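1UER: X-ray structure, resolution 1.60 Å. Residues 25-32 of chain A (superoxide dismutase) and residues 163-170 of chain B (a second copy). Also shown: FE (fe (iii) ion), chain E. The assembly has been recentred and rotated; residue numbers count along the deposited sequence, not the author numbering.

Chain A, residues 25-32: EFHHGKHL
Chain B, residues 163-170: YYLTYQNR

Residues 25–32 of chain A lie within a longer helix that widens into a pi-type turn at 27–32, so that Phe A26 O accepts from both Lys A30 N and His A31 N (2.9 Å each) and His A27 O from Leu A32 N (3.0 Å). In chain B, Tyr B163 occupies the N-cap of a short helix, 164–167; Gln B168 then leaves it with positive phi (49/-129), and a type II' turn, Tyr B167 to Arg B170, closes with Arg B170 N to Tyr B167 O at 3.0 Å. The nearest CA atoms across the stretches are those of His A31 and Asn B169, 6.9 Å apart, and the contact buries 295 Å², both sides summed.

Phe A26 (chi1 -75°, chi2 -73°) points toward chain B. Gln B168 (chi1 -70°, chi2 89°, chi3 48°) lays its aliphatic portion over one ring face, with CG 3.6 Å from the centroid of the Phe A26 ring and 11° off the normal, a CH-pi contact well suited to a flat apolar surface. Asn B169 (phi/psi -74/-4, chi1 70°, chi2 126°) places ND2 at the ring edge, 3.8 Å from Phe A26 CD1.

His A27 (chi1 -159°) turns away from chain B; its NE2 binds the Fe(III) ion FE at 2.2 Å. Lys A30 (chi1 -57°, chi2 -77°, chi3 171°, chi4 29°) starts toward chain B, its CB 3.6 Å from Asn B169 OD1, but its end leads away and the residue is exposed, which suits a charged amine.

His A31 (chi1 -71°, chi2 -89°) leaves its backbone sideways, yet its ring reaches the partner: NE2 hydrogen-bonds Tyr B164 OH at 2.7 Å, either atom being a possible donor. Tyr B164 (chi1 -142°, chi2 76°) is long enough to present this hydroxyl from a buried position. The two rings meet rim to rim, centroids 5.7 Å apart and planes at 29°, while Asn B169 CB covers one imidazole face, 3.4 Å from His A31 NE2.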

ATOM      1  N   GLU A  25     -12.462 -13.522   3.329  1.00 26.24           N
ATOM      2  CA  GLU A  25     -12.409 -13.617   4.791  1.00 26.51           C
ATOM      3  C   GLU A  25     -11.565 -12.528   5.404  1.00 25.88           C
ATOM      4  O   GLU A  25     -11.964 -11.922   6.411  1.00 25.59           O
ATOM      5  CB  GLU A  25     -11.907 -14.996   5.218  1.00 27.85           C
ATOM      6  CG  GLU A  25     -12.866 -16.077   4.737  1.00 30.00           C
ATOM      7  CD  GLU A  25     -12.423 -17.482   5.083  1.00 31.11           C
ATOM      8  OE1 GLU A  25     -11.201 -17.703   5.258  1.00 32.20           O
ATOM      9  OE2 GLU A  25     -13.306 -18.377   5.196  1.00 32.52           O
ATOM     10  N   PHE A  26     -10.401 -12.277   4.815  1.00 25.09           N
ATOM     11  CA  PHE A  26      -9.554 -11.224   5.334  1.00 24.82           C
ATOM     12  C   PHE A  26      -9.989  -9.833   4.869  1.00 24.29           C
ATOM     13  O   PHE A  26     -10.124  -8.918   5.658  1.00 24.31           O
ATOM     14  CB  PHE A  26      -8.083 -11.463   4.929  1.00 25.32           C
ATOM     15  CG  PHE A  26      -7.422 -12.572   5.714  1.00 25.75           C
ATOM     16  CD1 PHE A  26      -7.060 -12.385   7.063  1.00 26.12           C
ATOM     17  CD2 PHE A  26      -7.229 -13.818   5.122  1.00 26.38           C
ATOM     18  CE1 PHE A  26      -6.508 -13.461   7.835  1.00 26.40           C
ATOM     19  CE2 PHE A  26      -6.676 -14.911   5.872  1.00 26.53           C
ATOM     20  CZ  PHE A  26      -6.325 -14.704   7.241  1.00 26.42           C
ATOM     21  N   HIS A  27     -10.235  -9.701   3.579  1.00 23.98           N
ATOM     22  CA  HIS A  27     -10.555  -8.393   3.012  1.00 23.67           C
ATOM     23  C   HIS A  27     -11.845  -7.773   3.523  1.00 24.14           C
ATOM     24  O   HIS A  27     -11.858  -6.627   3.977  1.00 23.93           O
ATOM     25  CB  HIS A  27     -10.566  -8.501   1.486  1.00 23.01           C
ATOM     26  CG  HIS A  27     -10.375  -7.194   0.784  1.00 22.18           C
ATOM     27  ND1 HIS A  27     -10.327  -7.098  -0.592  1.00 21.56           N
ATOM     28  CD2 HIS A  27     -10.243  -5.932   1.262  1.00 21.57           C
ATOM     29  CE1 HIS A  27     -10.167  -5.828  -0.931  1.00 21.62           C
ATOM     30  NE2 HIS A  27     -10.121  -5.102   0.169  1.00 21.26           N
ATOM     31  N   HIS A  28     -12.911  -8.560   3.505  1.00 24.52           N
ATOM     32  CA  HIS A  28     -14.201  -8.096   3.991  1.00 25.35           C
ATOM     33  C   HIS A  28     -14.286  -8.332   5.512  1.00 25.72           C
ATOM     34  O   HIS A  28     -14.570  -7.413   6.301  1.00 25.88           O
ATOM     35  CB  HIS A  28     -15.320  -8.870   3.272  1.00 25.67           C
ATOM     36  CG  HIS A  28     -16.700  -8.566   3.779  1.00 26.15           C
ATOM     37  ND1 HIS A  28     -17.307  -9.298   4.775  1.00 26.78           N
ATOM     38  CD2 HIS A  28     -17.587  -7.604   3.426  1.00 26.75           C
ATOM     39  CE1 HIS A  28     -18.512  -8.798   5.017  1.00 26.87           C
ATOM     40  NE2 HIS A  28     -18.704  -7.770   4.209  1.00 27.10           N
ATOM     41  N   GLY A  29     -14.003  -9.571   5.916  1.00 25.99           N
ATOM     42  CA  GLY A  29     -14.092  -9.936   7.325  1.00 26.59           C
ATOM     43  C   GLY A  29     -13.173  -9.268   8.334  1.00 26.84           C
ATOM     44  O   GLY A  29     -13.550  -9.130   9.513  1.00 27.13           O
ATOM     45  N   LYS A  30     -11.971  -8.860   7.919  1.00 26.96           N
ATOM     46  CA  LYS A  30     -11.054  -8.183   8.833  1.00 27.03           C
ATOM     47  C   LYS A  30     -10.795  -6.721   8.439  1.00 26.66           C
ATOM     48  O   LYS A  30     -11.071  -5.809   9.226  1.00 26.31           O
ATOM     49  CB  LYS A  30      -9.708  -8.925   8.955  1.00 27.83           C
ATOM     50  CG  LYS A  30      -9.817 -10.394   9.416  1.00 29.35           C
ATOM     51  CD  LYS A  30     -10.057 -10.525  10.921  1.00 30.40           C
ATOM     52  CE  LYS A  30     -10.374 -11.975  11.297  1.00 31.30           C
ATOM     53  NZ  LYS A  30      -9.715 -12.934  10.371  1.00 32.17           N
ATOM     54  N   HIS A  31     -10.265  -6.494   7.240  1.00 25.89           N
ATOM     55  CA  HIS A  31      -9.963  -5.130   6.817  1.00 25.60           C
ATOM     56  C   HIS A  31     -11.181  -4.196   6.862  1.00 25.52           C
ATOM     57  O   HIS A  31     -11.131  -3.132   7.499  1.00 25.39           O
ATOM     58  CB  HIS A  31      -9.365  -5.121   5.392  1.00 25.58           C
ATOM     59  CG  HIS A  31      -7.976  -5.674   5.312  1.00 25.71           C
ATOM     60  ND1 HIS A  31      -6.849  -4.890   5.484  1.00 25.92           N
ATOM     61  CD2 HIS A  31      -7.526  -6.937   5.104  1.00 25.97           C
ATOM     62  CE1 HIS A  31      -5.771  -5.652   5.390  1.00 25.91           C
ATOM     63  NE2 HIS A  31      -6.154  -6.892   5.167  1.00 25.77           N
ATOM     64  N   LEU A  32     -12.269  -4.595   6.212  1.00 25.08           N
ATOM     65  CA  LEU A  32     -13.459  -3.735   6.191  1.00 24.89           C
ATOM     66  C   LEU A  32     -14.054  -3.589   7.585  1.00 25.02           C
ATOM     67  O   LEU A  32     -14.464  -2.507   7.944  1.00 24.80           O
ATOM     68  CB  LEU A  32     -14.517  -4.247   5.189  1.00 24.13           C
ATOM     69  CG  LEU A  32     -15.756  -3.331   4.999  1.00 23.71           C
ATOM     70  CD1 LEU A  32     -15.347  -1.874   4.752  1.00 22.79           C
ATOM     71  CD2 LEU A  32     -16.616  -3.873   3.815  1.00 23.58           C
TER
ATOM     72  N   TYR B 163       4.692  -8.297   4.528  1.00 21.42           N
ATOM     73  CA  TYR B 163       4.233  -9.190   5.594  1.00 21.33           C
ATOM     74  C   TYR B 163       2.935  -9.932   5.314  1.00 21.73           C
ATOM     75  O   TYR B 163       2.564 -10.818   6.075  1.00 21.51           O
ATOM     76  CB  TYR B 163       4.062  -8.383   6.890  1.00 21.69           C
ATOM     77  CG  TYR B 163       3.063  -7.232   6.752  1.00 21.54           C
ATOM     78  CD1 TYR B 163       1.690  -7.462   6.884  1.00 21.84           C
ATOM     79  CD2 TYR B 163       3.512  -5.914   6.525  1.00 21.55           C
ATOM     80  CE1 TYR B 163       0.754  -6.374   6.795  1.00 21.69           C
ATOM     81  CE2 TYR B 163       2.607  -4.846   6.438  1.00 21.44           C
ATOM     82  CZ  TYR B 163       1.241  -5.089   6.578  1.00 21.53           C
ATOM     83  OH  TYR B 163       0.310  -4.057   6.520  1.00 22.01           O
ATOM     84  N   TYR B 164       2.260  -9.616   4.220  1.00 21.50           N
ATOM     85  CA  TYR B 164       0.951 -10.237   4.007  1.00 21.99           C
ATOM     86  C   TYR B 164       0.871 -11.758   3.897  1.00 22.47           C
ATOM     87  O   TYR B 164      -0.121 -12.355   4.363  1.00 22.52           O
ATOM     88  CB  TYR B 164       0.232  -9.616   2.801  1.00 21.56           C
ATOM     89  CG  TYR B 164      -1.246  -9.482   3.058  1.00 21.72           C
ATOM     90  CD1 TYR B 164      -1.733  -8.479   3.893  1.00 21.92           C
ATOM     91  CD2 TYR B 164      -2.163 -10.402   2.542  1.00 22.10           C
ATOM     92  CE1 TYR B 164      -3.093  -8.381   4.225  1.00 21.94           C
ATOM     93  CE2 TYR B 164      -3.534 -10.311   2.880  1.00 22.13           C
ATOM     94  CZ  TYR B 164      -3.985  -9.300   3.720  1.00 22.01           C
ATOM     95  OH  TYR B 164      -5.302  -9.172   4.097  1.00 21.99           O
ATOM     96  N   LEU B 165       1.896 -12.380   3.314  1.00 23.28           N
ATOM     97  CA  LEU B 165       1.834 -13.841   3.119  1.00 24.13           C
ATOM     98  C   LEU B 165       1.786 -14.581   4.453  1.00 24.49           C
ATOM     99  O   LEU B 165       1.131 -15.632   4.571  1.00 25.15           O
ATOM    100  CB  LEU B 165       3.033 -14.325   2.269  1.00 24.44           C
ATOM    101  CG  LEU B 165       2.899 -13.921   0.781  1.00 24.35           C
ATOM    102  CD1 LEU B 165       4.130 -14.420   0.022  1.00 24.92           C
ATOM    103  CD2 LEU B 165       1.618 -14.473   0.178  1.00 24.80           C
ATOM    104  N   THR B 166       2.469 -14.031   5.450  1.00 24.70           N
ATOM    105  CA  THR B 166       2.528 -14.637   6.781  1.00 24.37           C
ATOM    106  C   THR B 166       1.581 -14.055   7.839  1.00 24.40           C
ATOM    107  O   THR B 166       1.020 -14.792   8.670  1.00 24.49           O
ATOM    108  CB  THR B 166       3.984 -14.547   7.325  1.00 24.54           C
ATOM    109  OG1 THR B 166       4.856 -15.245   6.439  1.00 24.78           O
ATOM    110  CG2 THR B 166       4.099 -15.176   8.712  1.00 24.65           C
ATOM    111  N   TYR B 167       1.366 -12.738   7.797  1.00 23.79           N
ATOM    112  CA  TYR B 167       0.583 -12.077   8.827  1.00 23.46           C
ATOM    113  C   TYR B 167      -0.766 -11.552   8.373  1.00 23.10           C
ATOM    114  O   TYR B 167      -1.567 -11.184   9.213  1.00 22.94           O
ATOM    115  CB  TYR B 167       1.381 -10.892   9.365  1.00 23.61           C
ATOM    116  CG  TYR B 167       2.637 -11.289  10.139  1.00 23.82           C
ATOM    117  CD1 TYR B 167       3.842 -11.570   9.472  1.00 23.88           C
ATOM    118  CD2 TYR B 167       2.599 -11.417  11.528  1.00 23.91           C
ATOM    119  CE1 TYR B 167       4.991 -11.983  10.197  1.00 24.22           C
ATOM    120  CE2 TYR B 167       3.746 -11.829  12.266  1.00 24.52           C
ATOM    121  CZ  TYR B 167       4.932 -12.111  11.583  1.00 24.40           C
ATOM    122  OH  TYR B 167       6.055 -12.582  12.283  1.00 25.31           O
ATOM    123  N   GLN B 168      -1.010 -11.559   7.065  1.00 22.99           N
ATOM    124  CA  GLN B 168      -2.239 -10.964   6.519  1.00 22.86           C
ATOM    125  C   GLN B 168      -2.409  -9.561   7.120  1.00 22.93           C
ATOM    126  O   GLN B 168      -1.462  -8.788   7.104  1.00 22.75           O
ATOM    127  CB  GLN B 168      -3.455 -11.874   6.769  1.00 23.11           C
ATOM    128  CG  GLN B 168      -3.328 -13.125   5.900  1.00 23.90           C
ATOM    129  CD  GLN B 168      -2.543 -14.217   6.629  1.00 24.28           C
ATOM    130  OE1 GLN B 168      -2.828 -14.498   7.802  1.00 25.05           O
ATOM    131  NE2 GLN B 168      -1.547 -14.830   5.951  1.00 25.10           N
ATOM    132  N   ASN B 169      -3.570  -9.221   7.678  1.00 23.16           N
ATOM    133  CA  ASN B 169      -3.777  -7.872   8.213  1.00 23.61           C
ATOM    134  C   ASN B 169      -3.076  -7.532   9.537  1.00 23.74           C
ATOM    135  O   ASN B 169      -3.113  -6.374   9.964  1.00 23.92           O
ATOM    136  CB  ASN B 169      -5.277  -7.621   8.383  1.00 24.03           C
ATOM    137  CG  ASN B 169      -5.895  -8.456   9.510  1.00 24.44           C
ATOM    138  OD1 ASN B 169      -6.551  -7.898  10.440  1.00 26.09           O
ATOM    139  ND2 ASN B 169      -5.727  -9.775   9.445  1.00 23.95           N
ATOM    140  N   ARG B 170      -2.396  -8.506  10.137  1.00 23.91           N
ATOM    141  CA  ARG B 170      -1.778  -8.313  11.451  1.00 24.28           C
ATOM    142  C   ARG B 170      -0.428  -7.589  11.394  1.00 24.01           C
ATOM    143  O   ARG B 170       0.610  -8.136  11.797  1.00 23.92           O
ATOM    144  CB  ARG B 170      -1.638  -9.690  12.137  1.00 25.00           C
ATOM    145  CG  ARG B 170      -2.951 -10.510  12.108  1.00 25.94           C
ATOM    146  CD  ARG B 170      -2.828 -11.777  12.952  1.00 27.49           C
ATOM    147  NE  ARG B 170      -1.924 -12.763  12.342  1.00 28.53           N
ATOM    148  CZ  ARG B 170      -0.723 -13.137  12.808  1.00 29.67           C
ATOM    149  NH1 ARG B 170      -0.203 -12.621  13.923  1.00 30.13           N
ATOM    150  NH2 ARG B 170      -0.022 -14.089  12.159  1.00 30.68           N
TER
HETATM  151 FE    FE E 192      -9.171  -3.077   0.193  1.00 27.78          FE
HETATM  152  O   HOH W   1      -8.252  -1.258   0.133  1.00 20.96           O